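Local coordinates for hypothetical protein (Aquifex aeolicus, PDB 2HEK) that is of uncharacterised function but carries a zinc-binding HD domain, binds GDP, and is probably a dGTPase-like phosphohydrolase, at residues 306-320 with 346-360. Numbering follows the deposited sequence.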
loop_
_atom_site.group_PDB
_atom_site.type_symbol
_atom_site.label_atom_id
_atom_site.label_comp_id
_atom_site.label_asym_id
_atom_site.label_seq_id
_atom_site.Cartn_x
_atom_site.Cartn_y
_atom_site.Cartn_z
ATOM N N PHE A 306 11.162 -49.622 -5.005
ATOM C CA PHE A 306 12.136 -48.916 -4.164
ATOM C C PHE A 306 11.891 -49.184 -2.677
ATOM O O PHE A 306 10.757 -49.475 -2.279
ATOM C CB PHE A 306 12.088 -47.418 -4.452
ATOM C CG PHE A 306 12.248 -47.071 -5.909
ATOM C CD1 PHE A 306 11.145 -47.008 -6.751
ATOM C CD2 PHE A 306 13.505 -46.794 -6.437
ATOM C CE1 PHE A 306 11.289 -46.684 -8.098
ATOM C CE2 PHE A 306 13.656 -46.465 -7.782
ATOM C CZ PHE A 306 12.545 -46.418 -8.612
ATOM N N PRO A 307 12.955 -49.116 -1.850
ATOM C CA PRO A 307 12.759 -49.318 -0.403
ATOM C C PRO A 307 12.094 -48.118 0.294
ATOM O O PRO A 307 12.193 -46.981 -0.186
ATOM C CB PRO A 307 14.180 -49.536 0.132
ATOM C CG PRO A 307 15.079 -48.877 -0.869
ATOM C CD PRO A 307 14.366 -48.867 -2.203
ATOM N N GLN A 308 11.434 -48.392 1.419
ATOM C CA GLN A 308 10.680 -47.394 2.175
ATOM C C GLN A 308 11.534 -46.176 2.573
ATOM O O GLN A 308 11.093 -45.034 2.425
ATOM C CB GLN A 308 10.019 -48.044 3.400
ATOM C CG GLN A 308 9.046 -49.190 3.048
ATOM C CD GLN A 308 8.521 -49.955 4.270
ATOM O OE1 GLN A 308 7.714 -49.434 5.050
ATOM N NE2 GLN A 308 8.962 -51.208 4.424
ATOM N N GLU A 309 12.750 -46.438 3.056
ATOM C CA GLU A 309 13.714 -45.411 3.471
ATOM C C GLU A 309 13.955 -44.302 2.449
ATOM O O GLU A 309 14.273 -43.170 2.828
ATOM C CB GLU A 309 15.070 -46.061 3.757
ATOM C CG GLU A 309 15.274 -46.546 5.178
ATOM C CD GLU A 309 16.761 -46.842 5.503
ATOM O OE1 GLU A 309 17.118 -46.829 6.710
ATOM O OE2 GLU A 309 17.567 -47.079 4.558
ATOM N N LYS A 310 13.843 -44.638 1.164
ATOM C CA LYS A 310 14.160 -43.714 0.078
ATOM C C LYS A 310 12.965 -42.870 -0.368
ATOM O O LYS A 310 13.044 -42.161 -1.362
ATOM C CB LYS A 310 14.717 -44.459 -1.131
ATOM C CG LYS A 310 16.035 -45.216 -0.879
ATOM C CD LYS A 310 17.252 -44.292 -0.878
ATOM C CE LYS A 310 18.515 -45.061 -0.471
ATOM N NZ LYS A 310 19.646 -44.147 -0.134
ATOM N N VAL A 311 11.855 -42.962 0.344
ATOM C CA VAL A 311 10.659 -42.237 -0.081
ATOM C C VAL A 311 9.957 -41.640 1.111
ATOM O O VAL A 311 10.048 -42.167 2.228
ATOM C CB VAL A 311 9.648 -43.141 -0.860
ATOM C CG1 VAL A 311 10.231 -43.608 -2.199
ATOM C CG2 VAL A 311 9.216 -44.311 -0.003
ATOM N N ARG A 312 9.232 -40.543 0.873
ATOM C CA ARG A 312 8.371 -39.991 1.914
ATOM C C ARG A 312 7.008 -39.639 1.331
ATOM O O ARG A 312 6.912 -39.295 0.169
ATOM C CB ARG A 312 9.030 -38.768 2.573
ATOM C CG ARG A 312 10.326 -39.109 3.313
ATOM C CD ARG A 312 10.030 -39.854 4.619
ATOM N NE ARG A 312 11.225 -40.053 5.433
ATOM C CZ ARG A 312 12.244 -40.849 5.105
ATOM N NH1 ARG A 312 12.238 -41.514 3.952
ATOM N NH2 ARG A 312 13.282 -40.966 5.932
ATOM N N PHE A 313 5.966 -39.773 2.142
ATOM C CA PHE A 313 4.599 -39.480 1.718
ATOM C C PHE A 313 4.060 -38.354 2.594
ATOM O O PHE A 313 4.456 -38.207 3.753
ATOM C CB PHE A 313 3.723 -40.747 1.788
ATOM C CG PHE A 313 4.303 -41.898 1.033
ATOM C CD1 PHE A 313 5.012 -42.898 1.697
ATOM C CD2 PHE A 313 4.203 -41.951 -0.349
ATOM C CE1 PHE A 313 5.589 -43.955 0.995
ATOM C CE2 PHE A 313 4.787 -42.999 -1.073
ATOM C CZ PHE A 313 5.477 -44.002 -0.405
ATOM N N ASP A 314 3.176 -37.539 2.041
ATOM C CA ASP A 314 2.588 -36.482 2.840
ATOM C C ASP A 314 1.158 -36.303 2.387
ATOM O O ASP A 314 0.907 -36.193 1.193
ATOM C CB ASP A 314 3.385 -35.175 2.681
ATOM C CG ASP A 314 3.010 -34.129 3.730
ATOM O OD1 ASP A 314 2.722 -34.506 4.882
ATOM O OD2 ASP A 314 2.987 -32.924 3.408
ATOM N N GLU A 315 0.229 -36.311 3.342
ATOM C CA GLU A 315 -1.185 -36.083 3.047
ATOM C C GLU A 315 -1.642 -34.843 3.785
ATOM O O GLU A 315 -1.546 -34.762 5.008
ATOM C CB GLU A 315 -2.041 -37.294 3.456
ATOM C CG GLU A 315 -1.641 -38.599 2.729
ATOM C CD GLU A 315 -2.519 -39.820 3.080
ATOM O OE1 GLU A 315 -3.618 -39.656 3.651
ATOM O OE2 GLU A 315 -2.110 -40.956 2.758
ATOM N N VAL A 316 -2.110 -33.864 3.021
ATOM C CA VAL A 316 -2.668 -32.626 3.588
ATOM C C VAL A 316 -4.158 -32.498 3.245
ATOM O O VAL A 316 -4.538 -32.490 2.073
ATOM C CB VAL A 316 -1.925 -31.414 3.044
ATOM C CG1 VAL A 316 -2.692 -30.187 3.367
ATOM C CG2 VAL A 316 -0.532 -31.354 3.616
ATOM N N GLU A 317 -5.000 -32.429 4.269
ATOM C CA GLU A 317 -6.447 -32.259 4.081
ATOM C C GLU A 317 -6.979 -31.239 5.090
ATOM O O GLU A 317 -7.193 -31.582 6.267
ATOM C CB GLU A 317 -7.194 -33.605 4.180
ATOM C CG GLU A 317 -6.976 -34.530 2.960
ATOM C CD GLU A 317 -7.644 -35.909 3.070
ATOM O OE1 GLU A 317 -8.234 -36.236 4.125
ATOM O OE2 GLU A 317 -7.572 -36.670 2.075
ATOM N N LYS A 318 -7.182 -29.996 4.612
ATOM C CA LYS A 318 -7.488 -28.830 5.448
ATOM C C LYS A 318 -8.767 -28.066 5.071
ATOM O O LYS A 318 -8.958 -27.648 3.918
ATOM C CB LYS A 318 -6.322 -27.856 5.396
ATOM C CG LYS A 318 -6.454 -26.676 6.315
ATOM C CD LYS A 318 -6.140 -27.103 7.743
ATOM C CE LYS A 318 -6.336 -25.960 8.739
ATOM N NZ LYS A 318 -5.614 -26.198 10.030
ATOM N N GLU A 319 -9.613 -27.838 6.069
ATOM C CA GLU A 319 -10.896 -27.180 5.874
ATOM C C GLU A 319 -10.733 -25.670 5.800
ATOM O O GLU A 319 -10.208 -25.055 6.703
ATOM C CB GLU A 319 -11.855 -27.516 7.028
ATOM C CG GLU A 319 -12.648 -28.827 6.874
ATOM C CD GLU A 319 -13.810 -28.903 7.857
ATOM O OE1 GLU A 319 -13.562 -28.836 9.089
ATOM O OE2 GLU A 319 -14.972 -29.013 7.398
ATOM N N VAL A 320 -11.245 -25.090 4.731
ATOM C CA VAL A 320 -11.144 -23.659 4.476
ATOM C C VAL A 320 -12.250 -22.926 5.250
ATOM O O VAL A 320 -12.116 -21.746 5.603
ATOM C CB VAL A 320 -11.279 -23.426 2.964
ATOM C CG1 VAL A 320 -11.467 -21.931 2.605
ATOM C CG2 VAL A 320 -10.075 -24.058 2.230
ATOM N N LEU A 346 -17.063 -23.068 -0.232
ATOM C CA LEU A 346 -15.601 -23.220 -0.160
ATOM C C LEU A 346 -15.217 -24.671 0.116
ATOM O O LEU A 346 -15.605 -25.239 1.126
ATOM C CB LEU A 346 -14.999 -22.338 0.943
ATOM C CG LEU A 346 -15.117 -20.813 0.754
ATOM C CD1 LEU A 346 -14.753 -20.042 2.052
ATOM C CD2 LEU A 346 -14.214 -20.365 -0.419
ATOM N N LYS A 347 -14.450 -25.261 -0.788
ATOM C CA LYS A 347 -14.059 -26.656 -0.660
ATOM C C LYS A 347 -12.762 -26.792 0.171
ATOM O O LYS A 347 -11.948 -25.869 0.207
ATOM C CB LYS A 347 -13.911 -27.275 -2.057
ATOM C CG LYS A 347 -15.237 -27.394 -2.847
ATOM C CD LYS A 347 -15.003 -27.810 -4.323
ATOM C CE LYS A 347 -16.290 -28.376 -4.966
ATOM N NZ LYS A 347 -16.100 -28.799 -6.397
ATOM N N PRO A 348 -12.578 -27.937 0.853
ATOM C CA PRO A 348 -11.330 -28.160 1.580
ATOM C C PRO A 348 -10.118 -28.315 0.660
ATOM O O PRO A 348 -10.245 -28.649 -0.519
ATOM C CB PRO A 348 -11.579 -29.466 2.332
ATOM C CG PRO A 348 -12.627 -30.182 1.495
ATOM C CD PRO A 348 -13.511 -29.073 0.993
ATOM N N ILE A 349 -8.949 -28.016 1.195
ATOM C CA ILE A 349 -7.716 -28.240 0.459
ATOM C C ILE A 349 -7.336 -29.706 0.665
ATOM O O ILE A 349 -7.260 -30.170 1.798
ATOM C CB ILE A 349 -6.588 -27.286 0.979
ATOM C CG1 ILE A 349 -6.967 -25.818 0.710
ATOM C CG2 ILE A 349 -5.185 -27.679 0.406
ATOM C CD1 ILE A 349 -6.247 -24.788 1.677
ATOM N N LYS A 350 -7.069 -30.421 -0.417
ATOM C CA LYS A 350 -6.631 -31.836 -0.328
ATOM C C LYS A 350 -5.432 -32.009 -1.213
ATOM O O LYS A 350 -5.548 -31.865 -2.424
ATOM C CB LYS A 350 -7.747 -32.769 -0.821
ATOM C CG LYS A 350 -8.914 -32.930 0.149
ATOM C CD LYS A 350 -10.145 -33.537 -0.548
ATOM C CE LYS A 350 -10.074 -35.056 -0.650
ATOM N NZ LYS A 350 -10.323 -35.702 0.687
ATOM N N LEU A 351 -4.271 -32.317 -0.635
ATOM C CA LEU A 351 -3.073 -32.468 -1.436
ATOM C C LEU A 351 -2.328 -33.696 -0.982
ATOM O O LEU A 351 -2.182 -33.929 0.233
ATOM C CB LEU A 351 -2.155 -31.224 -1.308
ATOM C CG LEU A 351 -2.618 -29.891 -1.935
ATOM C CD1 LEU A 351 -1.925 -28.706 -1.235
ATOM C CD2 LEU A 351 -2.334 -29.842 -3.428
ATOM N N TYR A 352 -1.830 -34.467 -1.945
ATOM C CA TYR A 352 -1.081 -35.687 -1.610
ATOM C C TYR A 352 0.231 -35.599 -2.315
ATOM O O TYR A 352 0.281 -35.327 -3.496
ATOM C CB TYR A 352 -1.865 -36.954 -2.047
ATOM C CG TYR A 352 -3.290 -36.857 -1.600
ATOM C CD1 TYR A 352 -4.270 -36.400 -2.471
ATOM C CD2 TYR A 352 -3.634 -37.127 -0.284
ATOM C CE1 TYR A 352 -5.582 -36.265 -2.046
ATOM C CE2 TYR A 352 -4.918 -36.958 0.155
ATOM C CZ TYR A 352 -5.886 -36.552 -0.749
ATOM O OH TYR A 352 -7.168 -36.387 -0.314
ATOM N N ARG A 353 1.312 -35.781 -1.578
ATOM C CA ARG A 353 2.622 -35.626 -2.175
ATOM C C ARG A 353 3.441 -36.885 -1.998
ATOM O O ARG A 353 3.369 -37.527 -0.958
ATOM C CB ARG A 353 3.387 -34.423 -1.566
ATOM C CG ARG A 353 3.115 -33.109 -2.316
ATOM C CD ARG A 353 1.772 -32.524 -1.966
ATOM N NE ARG A 353 1.663 -31.161 -2.523
ATOM C CZ ARG A 353 1.849 -30.037 -1.822
ATOM N NH1 ARG A 353 2.121 -30.086 -0.507
ATOM N NH2 ARG A 353 1.727 -28.852 -2.441
ATOM N N ILE A 354 4.241 -37.201 -3.001
ATOM C CA ILE A 354 5.254 -38.271 -2.846
ATOM C C ILE A 354 6.612 -37.668 -3.155
ATOM O O ILE A 354 6.795 -36.999 -4.172
ATOM C CB ILE A 354 5.001 -39.508 -3.773
ATOM C CG1 ILE A 354 3.627 -40.120 -3.494
ATOM C CG2 ILE A 354 6.082 -40.590 -3.560
ATOM C CD1 ILE A 354 3.210 -41.224 -4.504
ATOM N N TYR A 355 7.553 -37.901 -2.263
ATOM C CA TYR A 355 8.901 -37.378 -2.414
ATOM C C TYR A 355 9.877 -38.549 -2.482
ATOM O O TYR A 355 9.699 -39.527 -1.754
ATOM C CB TYR A 355 9.263 -36.587 -1.155
ATOM C CG TYR A 355 8.369 -35.381 -0.887
ATOM C CD1 TYR A 355 7.324 -35.467 0.012
ATOM C CD2 TYR A 355 8.600 -34.150 -1.534
ATOM C CE1 TYR A 355 6.496 -34.347 0.299
ATOM C CE2 TYR A 355 7.791 -33.025 -1.252
ATOM C CZ TYR A 355 6.739 -33.146 -0.342
ATOM O OH TYR A 355 5.917 -32.075 -0.043
ATOM N N VAL A 356 10.926 -38.413 -3.290
ATOM C CA VAL A 356 11.969 -39.444 -3.369
ATOM C C VAL A 356 13.386 -38.886 -3.255
ATOM O O VAL A 356 13.669 -37.779 -3.713
ATOM C CB VAL A 356 11.865 -40.272 -4.678
ATOM C CG1 VAL A 356 10.539 -40.966 -4.750
ATOM C CG2 VAL A 356 12.026 -39.385 -5.882
ATOM N N ASP A 357 14.266 -39.669 -2.634
ATOM C CA ASP A 357 15.706 -39.404 -2.633
ATOM C C ASP A 357 16.129 -38.847 -3.985
ATOM O O ASP A 357 15.784 -39.403 -5.022
ATOM C CB ASP A 357 16.453 -40.702 -2.325
ATOM C CG ASP A 357 17.933 -40.485 -2.048
ATOM O OD1 ASP A 357 18.378 -40.856 -0.935
ATOM O OD2 ASP A 357 18.639 -39.947 -2.933
ATOM N N ARG A 358 16.871 -37.747 -3.990
ATOM C CA ARG A 358 17.183 -37.084 -5.266
ATOM C C ARG A 358 18.049 -37.925 -6.234
ATOM O O ARG A 358 18.017 -37.710 -7.451
ATOM C CB ARG A 358 17.741 -35.662 -5.054
ATOM C CG ARG A 358 19.162 -35.576 -4.520
ATOM C CD ARG A 358 19.703 -34.161 -4.699
ATOM N NE ARG A 358 21.140 -34.130 -4.990
ATOM C CZ ARG A 358 21.755 -33.138 -5.637
ATOM N NH1 ARG A 358 21.069 -32.090 -6.084
ATOM N NH2 ARG A 358 23.065 -33.194 -5.847
ATOM N N GLN A 359 18.794 -38.888 -5.692
ATOM C CA GLN A 359 19.577 -39.824 -6.515
ATOM C C GLN A 359 18.673 -40.732 -7.367
ATOM O O GLN A 359 18.914 -40.911 -8.565
ATOM C CB GLN A 359 20.508 -40.676 -5.641
ATOM C CG GLN A 359 21.575 -39.894 -4.875
ATOM C CD GLN A 359 22.206 -40.703 -3.728
ATOM O OE1 GLN A 359 21.711 -41.774 -3.344
ATOM N NE2 GLN A 359 23.302 -40.187 -3.180
ATOM N N LEU A 360 17.627 -41.276 -6.745
ATOM C CA LEU A 360 16.674 -42.184 -7.397
ATOM C C LEU A 360 15.546 -41.516 -8.188
ATOM O O LEU A 360 14.683 -42.195 -8.727
ATOM C CB LEU A 360 16.023 -43.078 -6.348
ATOM C CG LEU A 360 16.863 -43.803 -5.304
ATOM C CD1 LEU A 360 15.916 -44.593 -4.444
ATOM C CD2 LEU A 360 17.909 -44.730 -5.923
HETATM O O HOH W 1 3.314 -32.193 1.026
HETATM O O HOH W 2 -13.770 -26.047 3.513
#
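Val311 to Lys318 and Ile349 to Val356 pair as antiparallel strands, 178° between their directions and 4.6 Å between axes at closest approach. Arg312-Tyr355, Asp314-Arg353, Val316-Leu351 and Lys318-Ile349 are hydrogen-bonded pairs with two backbone bonds each, and Asp357 N to Lys310 O (3.1 Å) continues the ladder. On one face Phe313 lies alongside Ile354, whose CG1 meets the ring edge at CD2 (3.7 Å), while helix 292-305 packs on Ile354. Further along, Glu317, extended beyond CG (chi2 177°), brings OE2 to the edge of the Tyr352 ring, its carboxylate 84° from the ring plane. OE2 of Glu317 also accepts from Tyr352 OH, at a very short and doubtful 2.4 Å, and weakly, within a salt bridge, from Lys350 NZ (3.2 Å). A phenylalanine in place of Tyr352 would probably cost Glu317 OE2 its hydroxyl partner, leaving the weak Lys350 bond and a carboxylate freer to turn. On the other face a water links Asp314 OD2, Arg353 NH1 and Tyr355 OH, groups also tied to Arg227, Phe222 O and Lys224 O. Strand 349-356 is central in a three-stranded antiparallel sheet completed by 284-289, with the side chain of Tyr355 about 8 Å from a bound GDP.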